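Alpha-1,4-endofucoidanase (Mariniflexile fucanivorans, PDB 6DLH) hydrolyses alpha-1,4 linkages inside fucoidan chains, acting as an endo-fucoidanase of glycoside hydrolase family 107 with a retaining mechanism. Local coordinates at residues A[92-97]-A[163-168]; A[99-104]-A[170-175]; A[207-212]-A[223-228]. All blocks are in the same frame, centred on the assembly; numbering follows the deposited sequence.

All three contacts lie in the N-terminal catalytic part, whose parallel sheet and surrounding helices form a beta/alpha barrel-like fold; the Ig-like domains follow it in sequence. Contacts 1 and 2 alternate along the chain: 92-97 and 99-104 come after strand 80-84, their partners 163-168 and 170-175 after strand 143-149, so two successive excursions from adjacent strands are joined twice, with contact centres about 10 Å apart. Contact 3 comes later, its centre about 15 Å from that of contact 1 and 16 Å from that of contact 2. Helix 198-216 connects them: Y212 of contact 3 probably hydrogen-bonds through OH to A97 O of contact 1 and packs on H99 and I102 of contact 2.

Contact 1. Residues A[92-97]-A[163-168]; sequences SPTHVA and ADYPDV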
loop_
_atom_site.group_PDB
_atom_site.type_symbol
_atom_site.label_atom_id
_atom_site.label_comp_id
_atom_site.label_asym_id
_atom_site.label_seq_id
_atom_site.Cartn_x
_atom_site.Cartn_y
_atom_site.Cartn_z
ATOM N N SER A 92 -4.286 -7.888 -10.596
ATOM C CA SER A 92 -5.527 -7.923 -9.836
ATOM C C SER A 92 -5.536 -9.002 -8.750
ATOM O O SER A 92 -6.273 -8.856 -7.776
ATOM C CB SER A 92 -6.737 -8.028 -10.731
ATOM O OG SER A 92 -6.749 -9.267 -11.419
ATOM N N PRO A 93 -4.801 -10.137 -8.874
ATOM C CA PRO A 93 -4.686 -11.096 -7.770
ATOM C C PRO A 93 -3.926 -10.613 -6.533
ATOM O O PRO A 93 -4.225 -11.039 -5.418
ATOM C CB PRO A 93 -3.945 -12.296 -8.390
ATOM C CG PRO A 93 -4.154 -12.131 -9.880
ATOM C CD PRO A 93 -4.142 -10.632 -10.093
ATOM N N THR A 94 -2.946 -9.724 -6.734
ATOM C CA THR A 94 -2.075 -9.288 -5.654
ATOM C C THR A 94 -2.831 -8.357 -4.705
ATOM O O THR A 94 -3.261 -7.278 -5.109
ATOM C CB THR A 94 -0.791 -8.665 -6.209
ATOM O OG1 THR A 94 -1.127 -7.409 -6.806
ATOM C CG2 THR A 94 -0.094 -9.565 -7.206
ATOM N N HIS A 95 -2.983 -8.803 -3.449
ATOM C CA HIS A 95 -3.652 -8.061 -2.392
ATOM C C HIS A 95 -2.610 -7.484 -1.435
ATOM O O HIS A 95 -1.491 -7.991 -1.364
ATOM C CB HIS A 95 -4.620 -8.972 -1.618
ATOM C CG HIS A 95 -5.829 -9.376 -2.391
ATOM N ND1 HIS A 95 -5.745 -10.086 -3.577
ATOM C CD2 HIS A 95 -7.145 -9.195 -2.143
ATOM C CE1 HIS A 95 -6.959 -10.302 -4.037
ATOM N NE2 HIS A 95 -7.836 -9.769 -3.173
ATOM N N VAL A 96 -3.008 -6.446 -0.686
ATOM C CA VAL A 96 -2.118 -5.770 0.247
ATOM C C VAL A 96 -2.588 -5.997 1.683
ATOM O O VAL A 96 -2.040 -5.405 2.608
ATOM C CB VAL A 96 -1.984 -4.265 -0.069
ATOM C CG1 VAL A 96 -1.441 -4.024 -1.462
ATOM C CG2 VAL A 96 -3.284 -3.505 0.146
ATOM N N ALA A 97 -3.617 -6.836 1.862
ATOM C CA ALA A 97 -4.153 -7.148 3.177
ATOM C C ALA A 97 -4.250 -8.663 3.336
ATOM O O ALA A 97 -4.540 -9.361 2.367
ATOM C CB ALA A 97 -5.493 -6.484 3.370
ATOM N N ALA A 163 4.816 -14.703 -13.988
ATOM C CA ALA A 163 6.032 -15.353 -13.523
ATOM C C ALA A 163 6.362 -15.013 -12.067
ATOM O O ALA A 163 7.470 -15.302 -11.617
ATOM C CB ALA A 163 7.177 -14.996 -14.443
ATOM N N ASP A 164 5.409 -14.418 -11.332
ATOM C CA ASP A 164 5.611 -14.103 -9.924
ATOM C C ASP A 164 4.563 -14.812 -9.072
ATOM O O ASP A 164 4.795 -15.084 -7.896
ATOM C CB ASP A 164 5.671 -12.591 -9.671
ATOM C CG ASP A 164 6.978 -11.962 -10.125
ATOM O OD1 ASP A 164 7.007 -11.394 -11.239
ATOM O OD2 ASP A 164 7.959 -12.046 -9.368
ATOM N N TYR A 165 3.406 -15.093 -9.679
ATOM C CA TYR A 165 2.350 -15.880 -9.061
ATOM C C TYR A 165 1.793 -16.842 -10.110
ATOM O O TYR A 165 0.588 -16.861 -10.363
ATOM C CB TYR A 165 1.298 -14.967 -8.415
ATOM C CG TYR A 165 0.994 -13.709 -9.194
ATOM C CD1 TYR A 165 1.838 -12.608 -9.129
ATOM C CD2 TYR A 165 -0.124 -13.619 -10.013
ATOM C CE1 TYR A 165 1.586 -11.454 -9.856
ATOM C CE2 TYR A 165 -0.394 -12.470 -10.742
ATOM C CZ TYR A 165 0.465 -11.385 -10.664
ATOM O OH TYR A 165 0.225 -10.250 -11.384
ATOM N N PRO A 166 2.652 -17.700 -10.720
ATOM C CA PRO A 166 2.310 -18.434 -11.943
ATOM C C PRO A 166 0.999 -19.216 -11.968
ATOM O O PRO A 166 0.400 -19.346 -13.032
ATOM C CB PRO A 166 3.507 -19.378 -12.155
ATOM C CG PRO A 166 4.651 -18.666 -11.477
ATOM C CD PRO A 166 4.018 -18.017 -10.263
ATOM N N ASP A 167 0.546 -19.716 -10.812
ATOM C CA ASP A 167 -0.640 -20.562 -10.810
ATOM C C ASP A 167 -1.558 -20.265 -9.625
ATOM O O ASP A 167 -2.275 -21.153 -9.170
ATOM C CB ASP A 167 -0.295 -22.052 -10.956
ATOM C CG ASP A 167 1.033 -22.466 -10.341
ATOM O OD1 ASP A 167 1.150 -22.401 -9.102
ATOM O OD2 ASP A 167 1.943 -22.849 -11.113
ATOM N N VAL A 168 -1.566 -19.007 -9.165
ATOM C CA VAL A 168 -2.476 -18.586 -8.110
ATOM C C VAL A 168 -3.904 -18.549 -8.651
ATOM O O VAL A 168 -4.842 -18.917 -7.943
ATOM C CB VAL A 168 -2.062 -17.233 -7.497
ATOM C CG1 VAL A 168 -3.247 -16.480 -6.912
ATOM C CG2 VAL A 168 -0.980 -17.403 -6.446
#
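P93 O takes a 2.6 Å hydrogen bond from H95 ND1, while the pyrrolidine ring of the same proline meets Y165 across the contact. The bond is moderately bent, 145° at the hydrogen; P93 O lies in the plane of the imidazole, whereas H95 ND1 stands well above the carbonyl plane. Y204 OH holds H95 NE2, so both ring nitrogens have partners and the imidazole is fixed in rotation. Across the contact everything is apolar. T94 CG2 sits over one face of the Y165 phenol as a CH-pi contact, 4.1 Å from the ring centroid, and comes nearest at Y165 CE1, 3.7 Å away. P93 CG comes in obliquely from the same side of the ring plane, 3.9 Å from Y165 CE2. With T94 OG1 wedged between its backbone N and carbonyl carbon (chi1 70°), the methyl is left to meet the phenol while the hydroxyl bonds to F91 O. Y165 OH is hydrogen-bonded to I90 O, just ahead of 92-97. Putting an alanine in place of Y165 would probably leave I90 O without its hydroxyl partner and open a gap beside T94 CG2 and P93 CG. A looser touch, P93 CB to V168 CG1 at 4.5 Å, extends the buried patch to the first turn of helix 168-176. The contact thus joins the loop after strand 80-84 to the loop after the neighbouring strand 143-149, with H95 resting on helix 198-216 and V96 on W133 of helix 129-139.

Contact 2. Residues A[99-104]-A[170-175]; sequences HPIIES and ARWMEW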
loop_
_atom_site.group_PDB
_atom_site.type_symbol
_atom_site.label_atom_id
_atom_site.label_comp_id
_atom_site.label_asym_id
_atom_site.label_seq_id
_atom_site.Cartn_x
_atom_site.Cartn_y
_atom_site.Cartn_z
ATOM N N HIS A 99 -5.310 -12.554 4.124
ATOM C CA HIS A 99 -6.499 -13.392 4.120
ATOM C C HIS A 99 -6.091 -14.864 4.178
ATOM O O HIS A 99 -5.230 -15.304 3.413
ATOM C CB HIS A 99 -7.387 -13.087 2.900
ATOM C CG HIS A 99 -8.813 -13.479 3.093
ATOM N ND1 HIS A 99 -9.267 -14.763 2.851
ATOM C CD2 HIS A 99 -9.882 -12.773 3.527
ATOM C CE1 HIS A 99 -10.557 -14.824 3.124
ATOM N NE2 HIS A 99 -10.960 -13.614 3.544
ATOM N N PRO A 100 -6.701 -15.657 5.093
ATOM C CA PRO A 100 -6.405 -17.088 5.225
ATOM C C PRO A 100 -6.452 -17.864 3.909
ATOM O O PRO A 100 -5.519 -18.602 3.585
ATOM C CB PRO A 100 -7.539 -17.590 6.135
ATOM C CG PRO A 100 -7.909 -16.388 6.979
ATOM C CD PRO A 100 -7.708 -15.197 6.066
ATOM N N ILE A 101 -7.545 -17.676 3.157
ATOM C CA ILE A 101 -7.779 -18.379 1.902
ATOM C C ILE A 101 -6.681 -18.033 0.896
ATOM O O ILE A 101 -6.129 -18.927 0.257
ATOM C CB ILE A 101 -9.195 -18.096 1.358
ATOM C CG1 ILE A 101 -10.268 -18.290 2.436
ATOM C CG2 ILE A 101 -9.477 -18.939 0.120
ATOM C CD1 ILE A 101 -11.680 -17.976 1.986
ATOM N N ILE A 102 -6.349 -16.739 0.772
ATOM C CA ILE A 102 -5.376 -16.305 -0.221
ATOM C C ILE A 102 -3.986 -16.812 0.165
ATOM O O ILE A 102 -3.173 -17.131 -0.706
ATOM C CB ILE A 102 -5.397 -14.773 -0.429
ATOM C CG1 ILE A 102 -6.771 -14.261 -0.876
ATOM C CG2 ILE A 102 -4.301 -14.350 -1.400
ATOM C CD1 ILE A 102 -6.889 -12.751 -0.930
ATOM N N GLU A 103 -3.716 -16.864 1.477
ATOM C CA GLU A 103 -2.419 -17.306 1.973
ATOM C C GLU A 103 -2.223 -18.798 1.690
ATOM O O GLU A 103 -1.120 -19.220 1.342
ATOM C CB GLU A 103 -2.237 -16.937 3.448
ATOM C CG GLU A 103 -0.786 -17.016 3.893
ATOM C CD GLU A 103 -0.443 -16.412 5.246
ATOM O OE1 GLU A 103 -1.338 -15.804 5.888
ATOM O OE2 GLU A 103 0.729 -16.551 5.655
ATOM N N SER A 104 -3.307 -19.577 1.812
ATOM C CA SER A 104 -3.281 -21.006 1.531
ATOM C C SER A 104 -2.844 -21.272 0.088
ATOM O O SER A 104 -2.111 -22.229 -0.168
ATOM C CB SER A 104 -4.613 -21.642 1.820
ATOM O OG SER A 104 -5.460 -21.548 0.687
ATOM N N ALA A 170 -5.207 -20.356 -11.111
ATOM C CA ALA A 170 -5.579 -21.764 -11.160
ATOM C C ALA A 170 -6.057 -22.236 -9.788
ATOM O O ALA A 170 -7.167 -22.752 -9.663
ATOM C CB ALA A 170 -4.416 -22.591 -11.664
ATOM N N ARG A 171 -5.230 -22.007 -8.758
ATOM C CA ARG A 171 -5.475 -22.557 -7.434
ATOM C C ARG A 171 -6.717 -21.936 -6.801
ATOM O O ARG A 171 -7.401 -22.593 -6.016
ATOM C CB ARG A 171 -4.243 -22.419 -6.532
ATOM C CG ARG A 171 -3.066 -23.294 -6.938
ATOM C CD ARG A 171 -1.906 -23.167 -5.969
ATOM N NE ARG A 171 -0.645 -23.616 -6.545
ATOM C CZ ARG A 171 0.552 -23.437 -5.990
ATOM N NH1 ARG A 171 1.634 -23.912 -6.586
ATOM N NH2 ARG A 171 0.670 -22.781 -4.848
ATOM N N TRP A 172 -6.993 -20.667 -7.124
ATOM C CA TRP A 172 -8.174 -20.006 -6.586
ATOM C C TRP A 172 -9.432 -20.711 -7.082
ATOM O O TRP A 172 -10.330 -21.002 -6.293
ATOM C CB TRP A 172 -8.196 -18.513 -6.943
ATOM C CG TRP A 172 -9.549 -17.879 -6.809
ATOM C CD1 TRP A 172 -10.295 -17.322 -7.809
ATOM C CD2 TRP A 172 -10.335 -17.748 -5.610
ATOM N NE1 TRP A 172 -11.475 -16.834 -7.313
ATOM C CE2 TRP A 172 -11.533 -17.088 -5.970
ATOM C CE3 TRP A 172 -10.144 -18.104 -4.270
ATOM C CZ2 TRP A 172 -12.525 -16.780 -5.041
ATOM C CZ3 TRP A 172 -11.133 -17.810 -3.354
ATOM C CH2 TRP A 172 -12.305 -17.154 -3.735
ATOM N N MET A 173 -9.483 -20.942 -8.402
ATOM C CA MET A 173 -10.572 -21.669 -9.039
ATOM C C MET A 173 -10.651 -23.074 -8.440
ATOM O O MET A 173 -11.731 -23.523 -8.059
ATOM C CB MET A 173 -10.354 -21.757 -10.554
ATOM C CG MET A 173 -10.724 -20.489 -11.316
ATOM S SD MET A 173 -9.815 -20.395 -12.882
ATOM C CE MET A 173 -11.016 -19.580 -13.928
ATOM N N GLU A 174 -9.486 -23.732 -8.321
ATOM C CA GLU A 174 -9.360 -25.047 -7.710
ATOM C C GLU A 174 -10.039 -25.057 -6.343
ATOM O O GLU A 174 -10.862 -25.928 -6.068
ATOM C CB GLU A 174 -7.889 -25.443 -7.571
ATOM C CG GLU A 174 -7.639 -26.926 -7.764
ATOM C CD GLU A 174 -7.583 -27.333 -9.228
ATOM O OE1 GLU A 174 -8.562 -27.939 -9.709
ATOM O OE2 GLU A 174 -6.561 -27.033 -9.888
ATOM N N TRP A 175 -9.699 -24.072 -5.499
ATOM C CA TRP A 175 -10.249 -23.980 -4.154
ATOM C C TRP A 175 -11.771 -23.865 -4.209
ATOM O O TRP A 175 -12.463 -24.269 -3.275
ATOM C CB TRP A 175 -9.635 -22.804 -3.379
ATOM C CG TRP A 175 -10.196 -22.648 -1.995
ATOM C CD1 TRP A 175 -9.708 -23.218 -0.855
ATOM C CD2 TRP A 175 -11.367 -21.905 -1.598
ATOM N NE1 TRP A 175 -10.485 -22.875 0.221
ATOM C CE2 TRP A 175 -11.510 -22.069 -0.202
ATOM C CE3 TRP A 175 -12.302 -21.109 -2.273
ATOM C CZ2 TRP A 175 -12.539 -21.470 0.524
ATOM C CZ3 TRP A 175 -13.320 -20.515 -1.556
ATOM C CH2 TRP A 175 -13.436 -20.695 -0.175
#
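I101 meets two tryptophans of the facing helix with one methyl. Its CG2 stands over the centre of the W175 six-membered ring, 3.9 Å from the centroid and 17° off the ring normal, a CH-pi contact whose shortest approach is 3.7 Å from I101 CG2 to W175 CE2. The same methyl touches W172 at the edge of its indole, near the ring plane, with I101 CG2 4.0 Å from W172 CZ3. Farther along the isoleucine, CD1 adds a second point of support on the benzene part of W175, lying 3.9 Å from W175 CZ2. The two tryptophans are three residues apart and therefore lie on neighbouring turns of one helix flank. Both carry CG opposite the backbone N, which sends the indoles out from the helix; their different second torsions (-117° in W172, 91° in W175) and their positions on the helix set W172 edge-on and W175 face-on to the methyl.

Behind I101, H99 occupies the N-cap of the short helix 100-104 and its ND1 accepts a weak bond of 3.4 Å from I101 N. P100 CD lies against one face of that imidazole. On the other helix R171 forms salt bridges with D167 and D109 and bonds to L105 O, linking the first turn of its helix to the chain just beyond 99-104.

Helix 198-216 backs both partners: F207 and I208 touch I101, the Y212 ring meets that of H99 and packs on I102, W172 lies on C203 and M173 on Y200. Helices 100-104 and 168-176, from the excursions after strands 80-84 and 143-149, thus meet over a common third helix.

Contact 3. Residues A[207-212]-A[223-228]; sequences FILKEY and WCFDSA
This contact belongs to the beta/alpha barrel-like core: helix 198-216 packs on strand 222-226, the next strand of the parallel sheet and the neighbour of 143-149, in a beta-alpha-beta crossover. L209 does the joining, its two methyls going to two aromatic residues that alternate along the strand. W223 and F225 both point toward the helix. L209 CD1 comes 3.7 Å from W223 CZ3, reaching the six-membered part of the indole obliquely. L209 and F225 approach from opposite directions, the other methyl arriving at the far end of the phenyl ring. The extended first torsion of L209, with CG opposite the backbone N (chi1 180°), carries the branch point out from the helix so that the methyls fork between the two rings. At this point the helix widens into a pi-type turn. Helix 249-259 closes the hydrophobic layer: F254 and A257 touch L209, C258 touches both aromatics, and F254 meets the F225 ring edge-to-face. F269, on the adjoining strand 266-269, also meets F225. L209 CD2 lies 4.0 Å from both F225 CZ and F225 CE1.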
loop_
_atom_site.group_PDB
_atom_site.type_symbol
_atom_site.label_atom_id
_atom_site.label_comp_id
_atom_site.label_asym_id
_atom_site.label_seq_id
_atom_site.Cartn_x
_atom_site.Cartn_y
_atom_site.Cartn_z
ATOM N N PHE A 207 -16.490 -14.718 0.170
ATOM C CA PHE A 207 -15.471 -15.295 1.036
ATOM C C PHE A 207 -14.254 -14.382 1.199
ATOM O O PHE A 207 -13.657 -14.339 2.277
ATOM C CB PHE A 207 -15.122 -16.721 0.602
ATOM C CG PHE A 207 -16.209 -17.721 0.909
ATOM C CD1 PHE A 207 -16.737 -18.529 -0.088
ATOM C CD2 PHE A 207 -16.732 -17.831 2.192
ATOM C CE1 PHE A 207 -17.749 -19.435 0.200
ATOM C CE2 PHE A 207 -17.743 -18.736 2.479
ATOM C CZ PHE A 207 -18.250 -19.536 1.480
ATOM N N ILE A 208 -13.884 -13.668 0.128
ATOM C CA ILE A 208 -12.734 -12.782 0.185
ATOM C C ILE A 208 -13.184 -11.367 0.542
ATOM O O ILE A 208 -12.773 -10.840 1.574
ATOM C CB ILE A 208 -11.896 -12.839 -1.110
ATOM C CG1 ILE A 208 -11.574 -14.278 -1.531
ATOM C CG2 ILE A 208 -10.636 -11.993 -0.973
ATOM C CD1 ILE A 208 -10.654 -15.027 -0.585
ATOM N N LEU A 209 -14.045 -10.772 -0.294
ATOM C CA LEU A 209 -14.367 -9.356 -0.197
ATOM C C LEU A 209 -15.097 -9.036 1.105
ATOM O O LEU A 209 -14.823 -8.006 1.720
ATOM C CB LEU A 209 -15.179 -8.919 -1.423
ATOM C CG LEU A 209 -15.602 -7.448 -1.463
ATOM C CD1 LEU A 209 -14.392 -6.521 -1.477
ATOM C CD2 LEU A 209 -16.483 -7.173 -2.672
ATOM N N LYS A 210 -16.016 -9.915 1.529
ATOM C CA LYS A 210 -16.864 -9.610 2.673
ATOM C C LYS A 210 -16.057 -9.656 3.971
ATOM O O LYS A 210 -16.376 -8.940 4.917
ATOM C CB LYS A 210 -18.092 -10.526 2.748
ATOM C CG LYS A 210 -19.073 -10.190 3.868
ATOM C CD LYS A 210 -20.464 -10.767 3.702
ATOM C CE LYS A 210 -20.692 -12.042 4.485
ATOM N NZ LYS A 210 -22.134 -12.252 4.764
ATOM N N GLU A 211 -15.018 -10.499 4.003
ATOM C CA GLU A 211 -14.212 -10.697 5.200
ATOM C C GLU A 211 -13.435 -9.412 5.484
ATOM O O GLU A 211 -13.399 -8.927 6.617
ATOM C CB GLU A 211 -13.269 -11.891 5.022
ATOM N N TYR A 212 -12.834 -8.864 4.422
ATOM C CA TYR A 212 -12.145 -7.588 4.475
ATOM C C TYR A 212 -13.078 -6.493 4.991
ATOM O O TYR A 212 -12.751 -5.800 5.951
ATOM C CB TYR A 212 -11.600 -7.256 3.090
ATOM C CG TYR A 212 -10.370 -8.028 2.693
ATOM C CD1 TYR A 212 -9.266 -8.098 3.527
ATOM C CD2 TYR A 212 -10.292 -8.645 1.458
ATOM C CE1 TYR A 212 -8.125 -8.783 3.148
ATOM C CE2 TYR A 212 -9.155 -9.328 1.063
ATOM C CZ TYR A 212 -8.070 -9.398 1.912
ATOM O OH TYR A 212 -6.950 -10.070 1.521
ATOM N N TRP A 223 -15.526 2.286 -1.830
ATOM C CA TRP A 223 -14.913 1.260 -2.658
ATOM C C TRP A 223 -15.104 1.630 -4.129
ATOM O O TRP A 223 -16.214 1.939 -4.548
ATOM C CB TRP A 223 -15.577 -0.101 -2.400
ATOM C CG TRP A 223 -15.476 -0.650 -1.010
ATOM C CD1 TRP A 223 -16.265 -0.338 0.057
ATOM C CD2 TRP A 223 -14.563 -1.665 -0.557
ATOM N NE1 TRP A 223 -15.892 -1.075 1.148
ATOM C CE2 TRP A 223 -14.851 -1.898 0.802
ATOM C CE3 TRP A 223 -13.531 -2.392 -1.162
ATOM C CZ2 TRP A 223 -14.136 -2.819 1.567
ATOM C CZ3 TRP A 223 -12.821 -3.301 -0.407
ATOM C CH2 TRP A 223 -13.123 -3.507 0.941
ATOM N N CYS A 224 -14.041 1.555 -4.932
ATOM C CA CYS A 224 -14.233 1.712 -6.365
ATOM C C CYS A 224 -13.727 0.462 -7.077
ATOM O O CYS A 224 -12.576 0.075 -6.885
ATOM C CB CYS A 224 -13.583 2.985 -6.903
ATOM S SG CYS A 224 -11.784 3.060 -6.678
ATOM N N PHE A 225 -14.602 -0.146 -7.897
ATOM C CA PHE A 225 -14.314 -1.407 -8.565
ATOM C C PHE A 225 -14.031 -1.164 -10.043
ATOM O O PHE A 225 -14.925 -0.801 -10.801
ATOM C CB PHE A 225 -15.476 -2.392 -8.387
ATOM C CG PHE A 225 -15.705 -2.823 -6.960
ATOM C CD1 PHE A 225 -14.929 -3.824 -6.388
ATOM C CD2 PHE A 225 -16.685 -2.221 -6.184
ATOM C CE1 PHE A 225 -15.126 -4.212 -5.069
ATOM C CE2 PHE A 225 -16.877 -2.603 -4.863
ATOM C CZ PHE A 225 -16.099 -3.598 -4.310
ATOM N N ASP A 226 -12.781 -1.411 -10.438
ATOM C CA ASP A 226 -12.306 -1.185 -11.789
ATOM C C ASP A 226 -12.630 -2.405 -12.650
ATOM O O ASP A 226 -12.879 -3.486 -12.119
ATOM C CB ASP A 226 -10.798 -0.929 -11.763
ATOM C CG ASP A 226 -10.244 -0.199 -12.974
ATOM O OD1 ASP A 226 -11.047 0.219 -13.834
ATOM O OD2 ASP A 226 -9.002 -0.044 -13.036
ATOM N N SER A 227 -12.623 -2.213 -13.979
ATOM C CA SER A 227 -12.750 -3.291 -14.949
ATOM C C SER A 227 -14.054 -4.062 -14.756
ATOM O O SER A 227 -14.130 -5.235 -15.110
ATOM C CB SER A 227 -11.560 -4.215 -14.889
ATOM O OG SER A 227 -10.381 -3.535 -15.281
ATOM N N ALA A 228 -15.069 -3.377 -14.217
ATOM C CA ALA A 228 -16.331 -3.970 -13.803
ATOM C C ALA A 228 -17.156 -4.427 -15.009
ATOM O O ALA A 228 -17.696 -5.526 -14.995
ATOM C CB ALA A 228 -17.088 -3.003 -12.924
#